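Local coordinates for protein triacylglycerol lipase (Clostridium botulinum, PDB 5AH1) that hydrolyses ester bonds as a zinc-binding alpha/beta-hydrolase lipase, with triacylglycerols as its named substrates and synthetic polyesters also attacked, at residues 262-271 against 284-292; 86-97 against 246-257. All coordinates share one frame; numbering follows the deposited sequence.

Contact 1. Residues 262-271 against 284-292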
loop_
_atom_site.group_PDB
_atom_site.type_symbol
_atom_site.label_atom_id
_atom_site.label_comp_id
_atom_site.label_asym_id
_atom_site.label_seq_id
_atom_site.Cartn_x
_atom_site.Cartn_y
_atom_site.Cartn_z
ATOM N N LEU A 262 -12.887 14.274 11.959
ATOM C CA LEU A 262 -11.722 13.443 12.274
ATOM C C LEU A 262 -11.912 12.736 13.612
ATOM O O LEU A 262 -11.420 11.635 13.817
ATOM C CB LEU A 262 -10.450 14.293 12.324
ATOM C CG LEU A 262 -9.143 13.565 12.665
ATOM C CD1 LEU A 262 -8.795 12.516 11.617
ATOM C CD2 LEU A 262 -8.008 14.577 12.819
ATOM N N PHE A 263 -12.635 13.372 14.522
ATOM C CA PHE A 263 -12.883 12.781 15.826
ATOM C C PHE A 263 -14.304 12.259 15.971
ATOM O O PHE A 263 -14.873 12.240 17.067
ATOM C CB PHE A 263 -12.537 13.784 16.913
ATOM C CG PHE A 263 -11.085 14.156 16.922
ATOM C CD1 PHE A 263 -10.133 13.252 17.358
ATOM C CD2 PHE A 263 -10.663 15.385 16.453
ATOM C CE1 PHE A 263 -8.800 13.578 17.349
ATOM C CE2 PHE A 263 -9.326 15.712 16.446
ATOM C CZ PHE A 263 -8.398 14.807 16.894
ATOM N N SER A 264 -14.869 11.812 14.854
ATOM C CA SER A 264 -16.147 11.109 14.871
ATOM C C SER A 264 -15.908 9.648 14.536
ATOM O O SER A 264 -14.865 9.283 13.988
ATOM C CB SER A 264 -17.142 11.734 13.897
ATOM O OG SER A 264 -16.766 11.492 12.563
ATOM N N SER A 265 -16.879 8.806 14.870
ATOM C CA SER A 265 -16.726 7.361 14.729
ATOM C C SER A 265 -16.985 6.915 13.304
ATOM O O SER A 265 -17.995 6.285 13.018
ATOM C CB SER A 265 -17.675 6.632 15.679
ATOM O OG SER A 265 -17.436 7.042 17.002
ATOM N N ILE A 266 -16.058 7.238 12.410
ATOM C CA ILE A 266 -16.212 6.914 10.998
ATOM C C ILE A 266 -14.989 6.161 10.469
ATOM O O ILE A 266 -14.836 5.992 9.262
ATOM C CB ILE A 266 -16.525 8.178 10.159
ATOM C CG1 ILE A 266 -15.364 9.178 10.186
ATOM C CG2 ILE A 266 -17.819 8.810 10.656
ATOM C CD1 ILE A 266 -15.579 10.412 9.300
ATOM N N TYR A 267 -14.125 5.698 11.370
ATOM C CA TYR A 267 -13.019 4.820 10.997
ATOM C C TYR A 267 -12.539 4.029 12.211
ATOM O O TYR A 267 -12.721 4.439 13.347
ATOM C CB TYR A 267 -11.866 5.603 10.348
ATOM C CG TYR A 267 -11.274 6.675 11.213
ATOM C CD1 TYR A 267 -11.852 7.938 11.279
ATOM C CD2 TYR A 267 -10.155 6.427 11.987
ATOM C CE1 TYR A 267 -11.322 8.926 12.077
ATOM C CE2 TYR A 267 -9.616 7.403 12.782
ATOM C CZ TYR A 267 -10.204 8.648 12.840
ATOM O OH TYR A 267 -9.641 9.597 13.657
ATOM N N ASP A 268 -11.929 2.884 11.938
ATOM C CA ASP A 268 -11.533 1.899 12.942
ATOM C C ASP A 268 -10.083 1.550 12.625
ATOM O O ASP A 268 -9.750 1.266 11.476
ATOM C CB ASP A 268 -12.477 0.693 12.786
ATOM C CG ASP A 268 -12.165 -0.490 13.710
ATOM O OD1 ASP A 268 -11.148 -0.507 14.437
ATOM O OD2 ASP A 268 -12.992 -1.439 13.690
ATOM N N LEU A 269 -9.206 1.627 13.618
ATOM C CA LEU A 269 -7.781 1.324 13.413
ATOM C C LEU A 269 -7.479 -0.173 13.430
ATOM O O LEU A 269 -6.376 -0.583 13.079
ATOM C CB LEU A 269 -6.909 2.038 14.435
ATOM C CG LEU A 269 -7.036 3.558 14.418
ATOM C CD1 LEU A 269 -6.286 4.162 15.592
ATOM C CD2 LEU A 269 -6.549 4.143 13.099
ATOM N N LYS A 270 -8.459 -0.987 13.815
ATOM C CA LYS A 270 -8.396 -2.441 13.642
ATOM C C LYS A 270 -7.204 -3.086 14.349
ATOM O O LYS A 270 -6.639 -4.064 13.863
ATOM C CB LYS A 270 -8.419 -2.802 12.148
ATOM C CG LYS A 270 -9.501 -2.048 11.379
ATOM C CD LYS A 270 -9.699 -2.509 9.925
ATOM C CE LYS A 270 -10.797 -1.706 9.253
ATOM N NZ LYS A 270 -10.459 -0.283 9.070
ATOM N N LEU A 271 -6.887 -2.589 15.545
ATOM C CA LEU A 271 -5.794 -3.127 16.354
ATOM C C LEU A 271 -6.307 -4.130 17.401
ATOM O O LEU A 271 -5.746 -4.240 18.486
ATOM C CB LEU A 271 -5.011 -1.970 16.997
ATOM C CG LEU A 271 -4.218 -1.154 15.963
ATOM C CD1 LEU A 271 -3.786 0.171 16.548
ATOM C CD2 LEU A 271 -3.018 -1.920 15.423
ATOM N N GLN A 284 -14.455 8.572 20.111
ATOM C CA GLN A 284 -13.417 8.438 19.100
ATOM C C GLN A 284 -12.161 9.200 19.513
ATOM O O GLN A 284 -11.053 8.702 19.338
ATOM C CB GLN A 284 -13.913 8.903 17.726
ATOM C CG GLN A 284 -12.945 8.638 16.573
ATOM C CD GLN A 284 -12.978 7.201 16.072
ATOM O OE1 GLN A 284 -13.636 6.340 16.649
ATOM N NE2 GLN A 284 -12.277 6.944 14.986
ATOM N N ARG A 285 -12.319 10.398 20.065
ATOM C CA ARG A 285 -11.154 11.178 20.466
ATOM C C ARG A 285 -10.343 10.467 21.548
ATOM O O ARG A 285 -9.117 10.458 21.499
ATOM C CB ARG A 285 -11.574 12.564 20.949
ATOM C CG ARG A 285 -10.415 13.427 21.430
ATOM C CD ARG A 285 -10.243 13.329 22.944
ATOM N NE ARG A 285 -8.958 13.856 23.392
ATOM C CZ ARG A 285 -8.722 15.130 23.682
ATOM N NH1 ARG A 285 -9.686 16.040 23.571
ATOM N NH2 ARG A 285 -7.513 15.498 24.084
ATOM N N ASP A 286 -11.014 9.895 22.543
ATOM C CA ASP A 286 -10.300 9.218 23.616
ATOM C C ASP A 286 -9.609 7.955 23.099
ATOM O O ASP A 286 -8.489 7.632 23.505
ATOM C CB ASP A 286 -11.247 8.910 24.774
ATOM C CG ASP A 286 -11.554 10.138 25.623
ATOM O OD1 ASP A 286 -10.885 11.184 25.457
ATOM O OD2 ASP A 286 -12.446 10.051 26.488
ATOM N N TYR A 287 -10.255 7.281 22.157
ATOM C CA TYR A 287 -9.706 6.074 21.535
ATOM C C TYR A 287 -8.443 6.403 20.749
ATOM O O TYR A 287 -7.428 5.725 20.898
ATOM C CB TYR A 287 -10.801 5.487 20.648
ATOM C CG TYR A 287 -10.407 4.496 19.571
ATOM C CD1 TYR A 287 -9.765 3.298 19.866
ATOM C CD2 TYR A 287 -10.747 4.730 18.249
ATOM C CE1 TYR A 287 -9.436 2.381 18.854
ATOM C CE2 TYR A 287 -10.436 3.825 17.239
ATOM C CZ TYR A 287 -9.780 2.649 17.537
ATOM O OH TYR A 287 -9.482 1.754 16.527
ATOM N N ILE A 288 -8.490 7.466 19.953
ATOM C CA ILE A 288 -7.316 7.888 19.194
ATOM C C ILE A 288 -6.149 8.285 20.105
ATOM O O ILE A 288 -4.999 7.899 19.865
ATOM C CB ILE A 288 -7.670 9.045 18.215
ATOM C CG1 ILE A 288 -8.651 8.566 17.132
ATOM C CG2 ILE A 288 -6.411 9.631 17.585
ATOM C CD1 ILE A 288 -8.288 7.296 16.408
ATOM N N GLU A 289 -6.436 9.049 21.151
ATOM C CA GLU A 289 -5.387 9.454 22.077
ATOM C C GLU A 289 -4.761 8.228 22.742
ATOM O O GLU A 289 -3.540 8.150 22.920
ATOM C CB GLU A 289 -5.958 10.414 23.125
ATOM C CG GLU A 289 -4.916 11.024 24.043
ATOM C CD GLU A 289 -5.420 12.266 24.752
ATOM O OE1 GLU A 289 -6.653 12.478 24.797
ATOM O OE2 GLU A 289 -4.575 13.037 25.263
ATOM N N ARG A 290 -5.602 7.272 23.120
ATOM C CA ARG A 290 -5.126 6.066 23.774
ATOM C C ARG A 290 -4.231 5.242 22.841
ATOM O O ARG A 290 -3.165 4.774 23.253
ATOM C CB ARG A 290 -6.311 5.255 24.295
ATOM C CG ARG A 290 -5.927 4.096 25.176
ATOM C CD ARG A 290 -7.139 3.542 25.905
ATOM N NE ARG A 290 -8.228 3.177 25.009
ATOM C CZ ARG A 290 -8.338 2.004 24.381
ATOM N NH1 ARG A 290 -7.419 1.054 24.530
ATOM N NH2 ARG A 290 -9.383 1.778 23.595
ATOM N N VAL A 291 -4.633 5.099 21.581
ATOM C CA VAL A 291 -3.805 4.398 20.610
ATOM C C VAL A 291 -2.487 5.148 20.366
ATOM O O VAL A 291 -1.419 4.537 20.346
ATOM C CB VAL A 291 -4.570 4.164 19.297
ATOM C CG1 VAL A 291 -3.660 3.605 18.228
ATOM C CG2 VAL A 291 -5.731 3.208 19.542
ATOM N N LEU A 292 -2.548 6.468 20.199
ATOM C CA LEU A 292 -1.321 7.250 20.017
ATOM C C LEU A 292 -0.339 7.123 21.167
ATOM O O LEU A 292 0.878 7.130 20.951
ATOM C CB LEU A 292 -1.646 8.723 19.802
ATOM C CG LEU A 292 -2.175 9.040 18.410
ATOM C CD1 LEU A 292 -2.667 10.469 18.370
ATOM C CD2 LEU A 292 -1.090 8.818 17.342
HETATM O O HOH W 1 -14.878 11.905 19.724
HETATM O O HOH W 2 -14.346 3.610 15.792
HETATM O O HOH W 3 -8.532 -0.616 17.132
#
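Gln-284 meets Tyr-267 in two ways through one atom: its amide NE2 sits over the centre of the phenol ring and also donates to the backbone oxygen of the same residue. The ring and amide planes stand 88° apart, and this near-perpendicular amide sets NE2 over the face, 3.4 Å from Tyr-267 CZ. The bond from Gln-284 NE2 to Tyr-267 O (3.0 Å) is fairly straight, its acceptor near the amide plane. A bend at chi2 (80°) turns the amide back over the ring, while Gln-284 CG rests on Ser-264 O. Beneath the amide the phenol is pinned from its far end, Tyr-267 OH donating to Leu-262 O at 2.7 Å in the carbonyl plane.

One turn along helix 284-292, Tyr-287 OH accepts from Leu-269 N (2.9 Å), and water 3 carries it on to Leu-271 N. Asp-268 OD1 closes an Asx turn onto Lys-270 N here. Leu-269 CD1 then packs 3.8 Å from both Ile-288 CD1 and Val-291 CG1, with Leu-271 CD1 joining at Val-291 CG1. At the start of the helix, water 1 takes the Arg-285 N-H and donates to Phe-263 O. Phe-263 CD1 meets CA and CB of Arg-285, each at 3.9 Å. Main-chain groups of the loop supply its polar hold on the helix, and leucine methyls the apolar one. The amide's orientation follows from its partners: Tyr-267 O takes the NE2 donor, while water 2, which also donates to Tyr-267 O, and Lys-278 NZ donate to OE1.

Contact 2. Residues 86-97 against 246-257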
loop_
_atom_site.group_PDB
_atom_site.type_symbol
_atom_site.label_atom_id
_atom_site.label_comp_id
_atom_site.label_asym_id
_atom_site.label_seq_id
_atom_site.Cartn_x
_atom_site.Cartn_y
_atom_site.Cartn_z
ATOM N N PHE A 86 -0.960 2.361 4.037
ATOM C CA PHE A 86 -0.907 2.839 5.419
ATOM C C PHE A 86 -2.008 3.867 5.641
ATOM O O PHE A 86 -2.192 4.764 4.807
ATOM C CB PHE A 86 0.479 3.455 5.625
ATOM C CG PHE A 86 0.756 3.980 7.009
ATOM C CD1 PHE A 86 0.836 3.141 8.100
ATOM C CD2 PHE A 86 1.033 5.306 7.190
ATOM C CE1 PHE A 86 1.144 3.630 9.344
ATOM C CE2 PHE A 86 1.340 5.787 8.434
ATOM C CZ PHE A 86 1.390 4.950 9.502
ATOM N N MET A 87 -2.763 3.707 6.723
ATOM C CA MET A 87 -3.850 4.626 7.046
ATOM C C MET A 87 -4.897 4.744 5.931
ATOM O O MET A 87 -5.484 5.806 5.722
ATOM C CB MET A 87 -3.306 5.987 7.515
ATOM C CG MET A 87 -2.786 5.924 8.970
ATOM S SD MET A 87 -4.144 5.736 10.159
ATOM C CE MET A 87 -4.733 7.407 10.171
ATOM N N GLY A 88 -5.139 3.627 5.238
ATOM C CA GLY A 88 -6.288 3.484 4.356
ATOM C C GLY A 88 -7.414 2.740 5.045
ATOM O O GLY A 88 -7.163 1.941 5.954
ATOM N N PHE A 89 -8.651 3.026 4.635
ATOM C CA PHE A 89 -9.846 2.490 5.283
ATOM C C PHE A 89 -10.790 1.845 4.276
ATOM O O PHE A 89 -10.535 1.884 3.073
ATOM C CB PHE A 89 -10.509 3.600 6.091
ATOM C CG PHE A 89 -9.626 4.085 7.197
ATOM C CD1 PHE A 89 -9.558 3.398 8.400
ATOM C CD2 PHE A 89 -8.800 5.185 7.013
ATOM C CE1 PHE A 89 -8.682 3.801 9.413
ATOM C CE2 PHE A 89 -7.939 5.596 8.022
ATOM C CZ PHE A 89 -7.883 4.904 9.227
ATOM N N GLY A 90 -11.860 1.243 4.781
ATOM C CA GLY A 90 -12.763 0.453 3.964
ATOM C C GLY A 90 -13.863 1.244 3.307
ATOM O O GLY A 90 -14.070 2.431 3.584
ATOM N N ARG A 91 -14.580 0.563 2.425
ATOM C CA ARG A 91 -15.674 1.169 1.672
ATOM C C ARG A 91 -16.801 1.683 2.555
ATOM O O ARG A 91 -17.518 2.591 2.157
ATOM C CB ARG A 91 -16.239 0.168 0.664
ATOM C CG ARG A 91 -15.296 -0.141 -0.468
ATOM C CD ARG A 91 -15.917 -1.113 -1.478
ATOM N NE ARG A 91 -17.165 -0.633 -2.068
ATOM C CZ ARG A 91 -17.225 0.207 -3.093
ATOM N NH1 ARG A 91 -16.121 0.687 -3.644
ATOM N NH2 ARG A 91 -18.397 0.589 -3.572
ATOM N N ASP A 92 -16.952 1.089 3.740
ATOM C CA ASP A 92 -17.973 1.476 4.707
ATOM C C ASP A 92 -17.469 2.510 5.714
ATOM O O ASP A 92 -18.147 2.803 6.692
ATOM C CB ASP A 92 -18.448 0.238 5.474
ATOM C CG ASP A 92 -17.338 -0.400 6.307
ATOM O OD1 ASP A 92 -16.193 -0.483 5.819
ATOM O OD2 ASP A 92 -17.615 -0.813 7.457
ATOM N N GLU A 93 -16.284 3.061 5.484
ATOM C CA GLU A 93 -15.696 4.036 6.398
ATOM C C GLU A 93 -15.549 5.396 5.723
ATOM O O GLU A 93 -15.687 5.509 4.506
ATOM C CB GLU A 93 -14.339 3.519 6.913
ATOM C CG GLU A 93 -14.470 2.186 7.660
ATOM C CD GLU A 93 -13.185 1.677 8.271
ATOM O OE1 GLU A 93 -12.395 1.020 7.570
ATOM O OE2 GLU A 93 -12.983 1.878 9.482
ATOM N N LEU A 94 -15.318 6.420 6.538
ATOM C CA LEU A 94 -15.076 7.793 6.073
ATOM C C LEU A 94 -16.257 8.387 5.319
ATOM O O LEU A 94 -16.076 9.228 4.435
ATOM C CB LEU A 94 -13.808 7.878 5.211
ATOM C CG LEU A 94 -12.519 7.346 5.838
ATOM C CD1 LEU A 94 -11.341 7.653 4.918
ATOM C CD2 LEU A 94 -12.301 7.926 7.240
ATOM N N LEU A 95 -17.462 7.963 5.695
ATOM C CA LEU A 95 -18.694 8.516 5.143
ATOM C C LEU A 95 -18.688 8.472 3.625
ATOM O O LEU A 95 -19.185 9.381 2.958
ATOM C CB LEU A 95 -18.909 9.943 5.655
ATOM C CG LEU A 95 -19.113 10.001 7.171
ATOM C CD1 LEU A 95 -19.158 11.421 7.660
ATOM C CD2 LEU A 95 -20.373 9.270 7.592
ATOM N N GLY A 96 -18.150 7.391 3.080
ATOM C CA GLY A 96 -18.241 7.152 1.651
ATOM C C GLY A 96 -17.057 7.627 0.831
ATOM O O GLY A 96 -16.998 7.327 -0.362
ATOM N N TYR A 97 -16.131 8.373 1.431
ATOM C CA TYR A 97 -14.939 8.771 0.698
ATOM C C TYR A 97 -14.078 7.536 0.507
ATOM O O TYR A 97 -13.710 6.896 1.485
ATOM C CB TYR A 97 -14.145 9.830 1.464
ATOM C CG TYR A 97 -13.093 10.493 0.606
ATOM C CD1 TYR A 97 -13.398 11.610 -0.154
ATOM C CD2 TYR A 97 -11.800 9.990 0.535
ATOM C CE1 TYR A 97 -12.447 12.207 -0.952
ATOM C CE2 TYR A 97 -10.852 10.580 -0.272
ATOM C CZ TYR A 97 -11.177 11.694 -1.005
ATOM O OH TYR A 97 -10.246 12.292 -1.820
ATOM N N ILE A 246 2.554 8.674 12.940
ATOM C CA ILE A 246 1.139 8.341 13.040
ATOM C C ILE A 246 0.288 9.602 13.256
ATOM O O ILE A 246 -0.745 9.785 12.616
ATOM C CB ILE A 246 0.867 7.319 14.171
ATOM C CG1 ILE A 246 1.610 6.001 13.931
ATOM C CG2 ILE A 246 -0.629 7.056 14.303
ATOM C CD1 ILE A 246 1.037 5.173 12.826
ATOM N N SER A 247 0.728 10.485 14.143
ATOM C CA SER A 247 -0.020 11.699 14.438
ATOM C C SER A 247 -0.146 12.574 13.181
ATOM O O SER A 247 -1.228 13.073 12.862
ATOM C CB SER A 247 0.642 12.452 15.589
ATOM O OG SER A 247 -0.182 13.512 16.016
ATOM N N TYR A 248 0.955 12.744 12.458
ATOM C CA TYR A 248 0.925 13.433 11.179
ATOM C C TYR A 248 -0.118 12.834 10.227
ATOM O O TYR A 248 -0.877 13.565 9.590
ATOM C CB TYR A 248 2.306 13.394 10.515
ATOM C CG TYR A 248 2.261 13.808 9.066
ATOM C CD1 TYR A 248 2.115 15.137 8.708
ATOM C CD2 TYR A 248 2.354 12.863 8.058
ATOM C CE1 TYR A 248 2.052 15.522 7.380
ATOM C CE2 TYR A 248 2.291 13.231 6.727
ATOM C CZ TYR A 248 2.147 14.566 6.394
ATOM O OH TYR A 248 2.089 14.918 5.054
ATOM N N THR A 249 -0.162 11.512 10.159
ATOM C CA THR A 249 -1.055 10.857 9.225
ATOM C C THR A 249 -2.534 11.017 9.630
ATOM O O THR A 249 -3.408 11.037 8.776
ATOM C CB THR A 249 -0.657 9.395 9.027
ATOM O OG1 THR A 249 0.751 9.332 8.749
ATOM C CG2 THR A 249 -1.408 8.810 7.861
ATOM N N PHE A 250 -2.815 11.168 10.922
ATOM C CA PHE A 250 -4.166 11.542 11.376
ATOM C C PHE A 250 -4.497 12.951 10.903
ATOM O O PHE A 250 -5.628 13.235 10.522
ATOM C CB PHE A 250 -4.310 11.461 12.897
ATOM C CG PHE A 250 -4.547 10.074 13.412
ATOM C CD1 PHE A 250 -5.675 9.359 13.050
ATOM C CD2 PHE A 250 -3.659 9.498 14.293
ATOM C CE1 PHE A 250 -5.886 8.087 13.545
ATOM C CE2 PHE A 250 -3.864 8.231 14.781
ATOM C CZ PHE A 250 -4.971 7.523 14.409
ATOM N N GLY A 251 -3.510 13.832 10.937
ATOM C CA GLY A 251 -3.662 15.165 10.376
ATOM C C GLY A 251 -4.036 15.113 8.901
ATOM O O GLY A 251 -4.968 15.785 8.471
ATOM N N VAL A 252 -3.311 14.313 8.117
ATOM C CA VAL A 252 -3.625 14.164 6.701
ATOM C C VAL A 252 -5.056 13.638 6.537
ATOM O O VAL A 252 -5.824 14.128 5.707
ATOM C CB VAL A 252 -2.631 13.233 5.983
ATOM C CG1 VAL A 252 -3.044 13.060 4.540
ATOM C CG2 VAL A 252 -1.216 13.799 6.048
ATOM N N LEU A 253 -5.424 12.639 7.333
ATOM C CA LEU A 253 -6.788 12.114 7.284
ATOM C C LEU A 253 -7.799 13.242 7.529
ATOM O O LEU A 253 -8.819 13.330 6.847
ATOM C CB LEU A 253 -6.953 10.971 8.293
ATOM C CG LEU A 253 -8.352 10.357 8.423
ATOM C CD1 LEU A 253 -8.853 9.782 7.106
ATOM C CD2 LEU A 253 -8.339 9.275 9.489
ATOM N N GLY A 254 -7.496 14.114 8.484
ATOM C CA GLY A 254 -8.351 15.242 8.795
ATOM C C GLY A 254 -8.543 16.213 7.641
ATOM O O GLY A 254 -9.588 16.855 7.569
ATOM N N THR A 255 -7.557 16.339 6.747
ATOM C CA THR A 255 -7.712 17.232 5.598
ATOM C C THR A 255 -8.771 16.687 4.653
ATOM O O THR A 255 -9.309 17.422 3.832
ATOM C CB THR A 255 -6.388 17.464 4.803
ATOM O OG1 THR A 255 -5.988 16.270 4.111
ATOM C CG2 THR A 255 -5.282 17.936 5.729
ATOM N N ILE A 256 -9.060 15.394 4.777
ATOM C CA ILE A 256 -10.087 14.742 3.977
ATOM C C ILE A 256 -11.420 14.705 4.712
ATOM O O ILE A 256 -12.451 15.034 4.135
ATOM C CB ILE A 256 -9.661 13.309 3.598
ATOM C CG1 ILE A 256 -8.367 13.349 2.785
ATOM C CG2 ILE A 256 -10.761 12.598 2.828
ATOM C CD1 ILE A 256 -8.422 14.225 1.561
ATOM N N THR A 257 -11.416 14.313 5.982
ATOM C CA THR A 257 -12.676 14.178 6.713
ATOM C C THR A 257 -13.241 15.527 7.134
ATOM O O THR A 257 -14.455 15.668 7.304
ATOM C CB THR A 257 -12.518 13.328 7.994
ATOM O OG1 THR A 257 -11.580 13.945 8.879
ATOM C CG2 THR A 257 -12.033 11.939 7.656
#
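Met-87 and Phe-250 form the Met-aromatic part of this contact: Met-87 SD lies 4.9 Å from the centroid of the Phe-250 ring, oblique to it. The methionine chain, bent at both chi2 and chi3, curls its methyl round so that Met-87 CE comes to 3.6 Å from Phe-250 CD1.

A CH-pi contact marks the other end of the interface. Ile-256 CG2 stands 3.6 Å from the centroid of the Tyr-97 ring, only 12° off its normal, so the methyl sits over the middle of the face. This is the branch anti to the backbone N, whereas CG1 lies beside that N.

Apolar packing supplies the rest. Leu-253 spreads its two methyls: CD1 meets Leu-94 CD2 at 3.9 Å, and CD2 approaches Phe-89 CE2 at 4.0 Å with Met-87 CE close by. Leu-94 CD2 also reaches Thr-257 CG2. Ile-246 CD1 abuts the edge of the Phe-86 ring, 3.4 Å from CZ. Thr-249 crosses obliquely, OG1 at that ring edge and hydrogen-bonded to Leu-245 O, CG2 3.4 Å from Met-87 CG; with two conformers modelled, this tightness is doubtful.

No polar bond joins the two segments. Within the loop a type I turn runs from Gly-90 to Glu-93, and Gly-90 N donates to Glu-93 OE1 (2.8 Å) at 165°; Lys-270 is the second partner of OE1. Phe-86 follows strand 80-83 in an HGF sequence; as in related lipases, its backbone N may belong to the oxyanion hole, and it makes a weak hydrogen bond to Ser-182. The loop therefore meets helix 242-257 almost wholly through apolar groups, while Gly-90 N, Glu-93, Arg-91 (to Asp-105) and Tyr-97 OH (to Thr-432) bond elsewhere.

In the fold
Contacts 1 and 2 lie side by side, their centres 11 Å apart, each using one of two helices that follow each other in the chain, 242-257 and 284-292. Segment 262-271, in the loop joining these helices, also binds segment 86-97: Lys-270 NZ forms a salt bridge with Glu-93 OE1 (2.8 Å), and Leu-94 N probably donates to Ile-266 O (2.8 Å). The ring of Tyr-267 meets that of Phe-89, and Phe-250 touches both Leu-269 and Ile-288. The two contacts lie near different sites. The side chain of Leu-271 in contact 1 is about 9 Å from the zinc ion, while Phe-86 in contact 2 touches the likely nucleophile elbow containing Ser-182.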